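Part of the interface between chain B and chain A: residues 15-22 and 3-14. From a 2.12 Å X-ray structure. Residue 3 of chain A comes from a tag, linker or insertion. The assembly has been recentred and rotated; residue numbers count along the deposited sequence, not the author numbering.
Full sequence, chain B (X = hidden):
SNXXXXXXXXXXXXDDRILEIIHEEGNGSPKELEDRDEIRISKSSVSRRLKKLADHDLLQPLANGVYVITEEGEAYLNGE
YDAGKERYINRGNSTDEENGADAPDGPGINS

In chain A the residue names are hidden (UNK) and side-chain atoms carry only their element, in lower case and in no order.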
# COMPACT_ATOMS: atom_id res chain seq x y z
N ASP B 15 -1.93 -3.79 5.26
CA ASP B 15 -0.70 -3.65 6.01
C ASP B 15 -0.18 -2.20 6.07
O ASP B 15 0.21 -1.74 7.15
CB ASP B 15 0.38 -4.58 5.45
CG ASP B 15 0.03 -6.05 5.67
OD1 ASP B 15 -0.81 -6.34 6.55
OD2 ASP B 15 0.58 -6.91 4.94
N ASP B 16 -0.16 -1.51 4.93
CA ASP B 16 0.35 -0.14 4.89
C ASP B 16 -0.60 0.74 5.68
O ASP B 16 -0.17 1.60 6.46
CB ASP B 16 0.47 0.39 3.44
CG ASP B 16 1.83 0.09 2.80
OD1 ASP B 16 2.59 -0.76 3.32
OD2 ASP B 16 2.15 0.67 1.76
N ARG B 17 -1.89 0.50 5.49
CA ARG B 17 -2.91 1.26 6.21
C ARG B 17 -2.76 1.07 7.70
O ARG B 17 -2.71 2.03 8.46
CB ARG B 17 -4.32 0.87 5.78
CG ARG B 17 -4.61 1.15 4.33
CD ARG B 17 -4.35 2.61 3.97
NE ARG B 17 -4.22 2.66 2.54
CZ ARG B 17 -3.07 2.84 1.90
NH1 ARG B 17 -1.96 3.09 2.57
NH2 ARG B 17 -3.06 2.81 0.59
N ILE B 18 -2.66 -0.18 8.14
CA ILE B 18 -2.50 -0.43 9.56
C ILE B 18 -1.24 0.25 10.07
O ILE B 18 -1.27 0.90 11.10
CB ILE B 18 -2.46 -1.91 9.87
CG1 ILE B 18 -3.83 -2.53 9.56
CG2 ILE B 18 -2.02 -2.12 11.31
CD1 ILE B 18 -3.78 -3.98 9.41
N LEU B 19 -0.12 0.10 9.35
CA LEU B 19 1.11 0.73 9.82
C LEU B 19 0.95 2.25 9.93
O LEU B 19 1.39 2.85 10.90
CB LEU B 19 2.30 0.38 8.93
CG LEU B 19 2.87 -1.01 9.16
CD1 LEU B 19 3.80 -1.36 8.03
CD2 LEU B 19 3.57 -1.12 10.53
N GLU B 20 0.31 2.85 8.94
CA GLU B 20 0.11 4.30 8.88
C GLU B 20 -0.76 4.78 10.05
O GLU B 20 -0.51 5.82 10.65
CB GLU B 20 -0.52 4.72 7.54
CG GLU B 20 0.46 4.57 6.37
CD GLU B 20 -0.22 4.54 5.00
OE1 GLU B 20 0.53 4.52 4.00
OE2 GLU B 20 -1.47 4.52 4.91
N ILE B 21 -1.77 3.99 10.38
CA ILE B 21 -2.67 4.37 11.46
C ILE B 21 -1.97 4.25 12.80
O ILE B 21 -2.08 5.14 13.64
CB ILE B 21 -3.96 3.52 11.44
CG1 ILE B 21 -4.90 4.04 10.35
CG2 ILE B 21 -4.65 3.58 12.80
CD1 ILE B 21 -5.95 3.00 9.90
N ILE B 22 -1.25 3.17 13.00
CA ILE B 22 -0.55 3.02 14.27
C ILE B 22 0.56 4.07 14.39
O ILE B 22 0.79 4.60 15.47
CB ILE B 22 -0.01 1.59 14.42
CG1 ILE B 22 -1.20 0.62 14.56
CG2 ILE B 22 0.94 1.50 15.62
CD1 ILE B 22 -0.77 -0.82 14.76
N UNK A 3 -4.13 13.76 3.68
CA UNK A 3 -4.92 12.78 4.43
C UNK A 3 -4.61 11.37 3.95
O UNK A 3 -4.02 11.15 2.89
c UNK A 3 -6.42 13.06 4.32
N UNK A 4 -5.04 10.40 4.74
CA UNK A 4 -4.70 9.01 4.51
C UNK A 4 -5.42 8.43 3.29
O UNK A 4 -6.58 8.74 3.05
c UNK A 4 -4.78 6.79 5.65
c UNK A 4 -5.12 8.24 5.73
c UNK A 4 -4.65 4.21 7.00
se UNK A 4 -4.70 6.10 7.45
N UNK A 5 -4.74 7.58 2.52
CA UNK A 5 -5.37 6.95 1.35
C UNK A 5 -6.60 6.11 1.76
O UNK A 5 -6.63 5.49 2.84
n UNK A 5 0.30 7.27 -1.71
c UNK A 5 -0.37 6.15 -1.47
c UNK A 5 -4.35 6.12 0.52
c UNK A 5 -2.36 7.27 -0.53
n UNK A 5 0.16 4.99 -1.78
c UNK A 5 -3.80 6.89 -0.66
n UNK A 5 -1.58 6.14 -0.94
N UNK A 6 -7.61 6.13 0.91
CA UNK A 6 -8.84 5.38 1.15
C UNK A 6 -8.95 4.28 0.08
O UNK A 6 -9.51 4.50 -0.99
c UNK A 6 -10.04 6.36 1.10
c UNK A 6 -11.38 5.72 1.31
o UNK A 6 -11.11 5.74 3.68
n UNK A 6 -12.16 3.95 2.77
c UNK A 6 -11.54 5.14 2.69
N UNK A 7 -8.38 3.11 0.36
CA UNK A 7 -8.23 2.07 -0.66
C UNK A 7 -9.50 1.26 -0.84
O UNK A 7 -10.38 1.29 0.01
c UNK A 7 -7.08 1.14 -0.30
o UNK A 7 -5.87 1.85 -0.09
N UNK A 8 -9.59 0.51 -1.94
CA UNK A 8 -10.71 -0.38 -2.19
C UNK A 8 -10.37 -1.82 -1.85
O UNK A 8 -9.19 -2.22 -1.88
N UNK A 9 -11.39 -2.62 -1.55
CA UNK A 9 -11.21 -4.03 -1.20
C UNK A 9 -10.53 -4.84 -2.31
O UNK A 9 -9.98 -5.90 -2.05
o UNK A 9 -13.44 -3.74 -0.25
c UNK A 9 -12.56 -4.67 -0.86
N UNK A 10 -10.56 -4.33 -3.53
CA UNK A 10 -9.99 -5.07 -4.65
C UNK A 10 -8.48 -4.80 -4.85
O UNK A 10 -7.85 -5.37 -5.74
c UNK A 10 -10.14 -1.01 -6.72
c UNK A 10 -11.65 -2.27 -5.63
n UNK A 10 -11.31 -0.98 -6.01
c UNK A 10 -10.71 -4.66 -5.92
c UNK A 10 -9.41 0.04 -7.31
c UNK A 10 -7.82 -1.64 -8.09
c UNK A 10 -10.71 -3.16 -6.10
c UNK A 10 -9.72 -2.37 -6.79
c UNK A 10 -8.54 -2.69 -7.49
c UNK A 10 -8.25 -0.29 -7.98
N UNK A 11 -7.90 -3.93 -4.05
CA UNK A 11 -6.55 -3.49 -4.36
C UNK A 11 -5.52 -4.37 -3.70
O UNK A 11 -5.81 -5.07 -2.72
c UNK A 11 -7.15 -1.02 -4.69
c UNK A 11 -6.35 -2.05 -3.89
c UNK A 11 -5.06 1.12 -5.05
se UNK A 11 -6.73 0.84 -4.03
N UNK A 12 -4.31 -4.32 -4.25
CA UNK A 12 -3.17 -4.98 -3.64
C UNK A 12 -2.11 -3.94 -3.29
O UNK A 12 -2.20 -2.78 -3.69
c UNK A 12 -3.49 -7.04 -5.03
o UNK A 12 -2.07 -5.22 -5.78
c UNK A 12 -2.50 -5.95 -4.62
N UNK A 13 -1.07 -4.38 -2.58
CA UNK A 13 -0.05 -3.42 -2.18
C UNK A 13 0.67 -2.87 -3.43
O UNK A 13 0.99 -1.69 -3.50
c UNK A 13 0.90 -4.04 -1.15
c UNK A 13 1.69 -5.24 -1.76
c UNK A 13 1.82 -2.97 -0.55
c UNK A 13 2.13 -3.22 0.88
N UNK A 14 0.85 -3.73 -4.43
CA UNK A 14 1.53 -3.38 -5.66
C UNK A 14 0.80 -2.33 -6.44
O UNK A 14 1.42 -1.60 -7.19
c UNK A 14 3.94 -6.65 -4.26
c UNK A 14 1.91 -6.82 -5.17
n UNK A 14 2.82 -7.43 -4.34
c UNK A 14 2.43 -5.64 -5.65
c UNK A 14 1.76 -4.65 -6.50
c UNK A 14 4.72 -4.51 -5.11
c UNK A 14 5.89 -4.70 -4.37
c UNK A 14 5.11 -6.84 -3.54
c UNK A 14 3.73 -5.50 -5.05
c UNK A 14 6.08 -5.86 -3.61
O HOH W 1 -7.50 2.74 2.88
O HOH W 2 -2.08 6.62 3.28

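Position 3 of chain A carries a single side-chain carbon, out of reach of chain B residues 15-22, and is alanine; Ala A3 derives from the expression tag.

At position 4 an unbranched chain runs through two carbons and a selenium to a terminal carbon, the mark of selenomethionine, Met A4. Its CA-to-CB bond points sideways, but an extended ttt conformation carries the tip to the helix. There Met A4 CE lies 3.3 Å from Arg B17 O, 3.4 Å from Arg B17 CD and 3.4 Å from Ile B21 CG1, so one methyl group packs against residues a single helical turn apart.

Position 5 has three carbons, a nitrogen, and then a carbon bearing two more nitrogens: a guanidinium, hence arginine. Its CB sits over one face of the guanidinium of Arg B17, 3.6 Å from Arg B17 NH2. The like charges come close, with Arg A5 NE 4.0 Å from Arg B17 NH2. Water 2 accepts from Arg A5 N (2.9 Å from its O) and donates to Glu B20 OE2 (2.7 Å from the same O), tying the backbone to the helix.

Position 6 shows three carbons, the last holding one oxygen and one nitrogen. This amide identifies Gln A6, whose CA-to-CB bond points away from the chain B stretch.

One carbon and one oxygen at position 7 make a serine. Its hydroxyl lies at the edge of the Arg B17 guanidinium, near its plane, and accepts a hydrogen bond from Arg B17 NE, with NE to Ser A7 OG at 3.2 Å; Arg B17 NH2 is 3.0 Å from Ser A7 OG.

Position 8 has no side-chain atoms and is glycine. An ideal CB here would fall 2.5 Å from a ring nitrogen of position 10. Position 9, with one carbon and one oxygen, is a second serine, but it is exposed and out of reach of the chain B stretch.

At position 10 a carbon leads to fused five- and six-membered rings of eight carbons and one nitrogen: Trp A10, also out of reach of it. Position 11 repeats the unbranched carbon-selenium pattern and is Met A11; its N bonds to Gly A8 O at 3.0 Å, closing a type I turn.

The first side-chain carbon of position 12 carries one oxygen and one carbon, giving Thr A12, which caps the helix that follows. Position 13 has four carbons, forked at the first with one arm two carbons long: isoleucine, whose CD1 reaches to 3.5 Å from Asp B16 OD1. Position 14 again has fused rings with one nitrogen and is Trp A14, out of reach.

The contact centres on Arg B17. Its salt bridge to Glu B20, with NH1 2.8 Å from Glu B20 OE2, joins two residues of the same helix, while Ser A7 engages the guanidinium edge and Met A4 packs beside its aliphatic stem. Water 1 bridges Arg A5 O and Ser A7 N, with a weak bond from Arg B17 NE.

Chain A 3-14: AMRQSGSWMTIW
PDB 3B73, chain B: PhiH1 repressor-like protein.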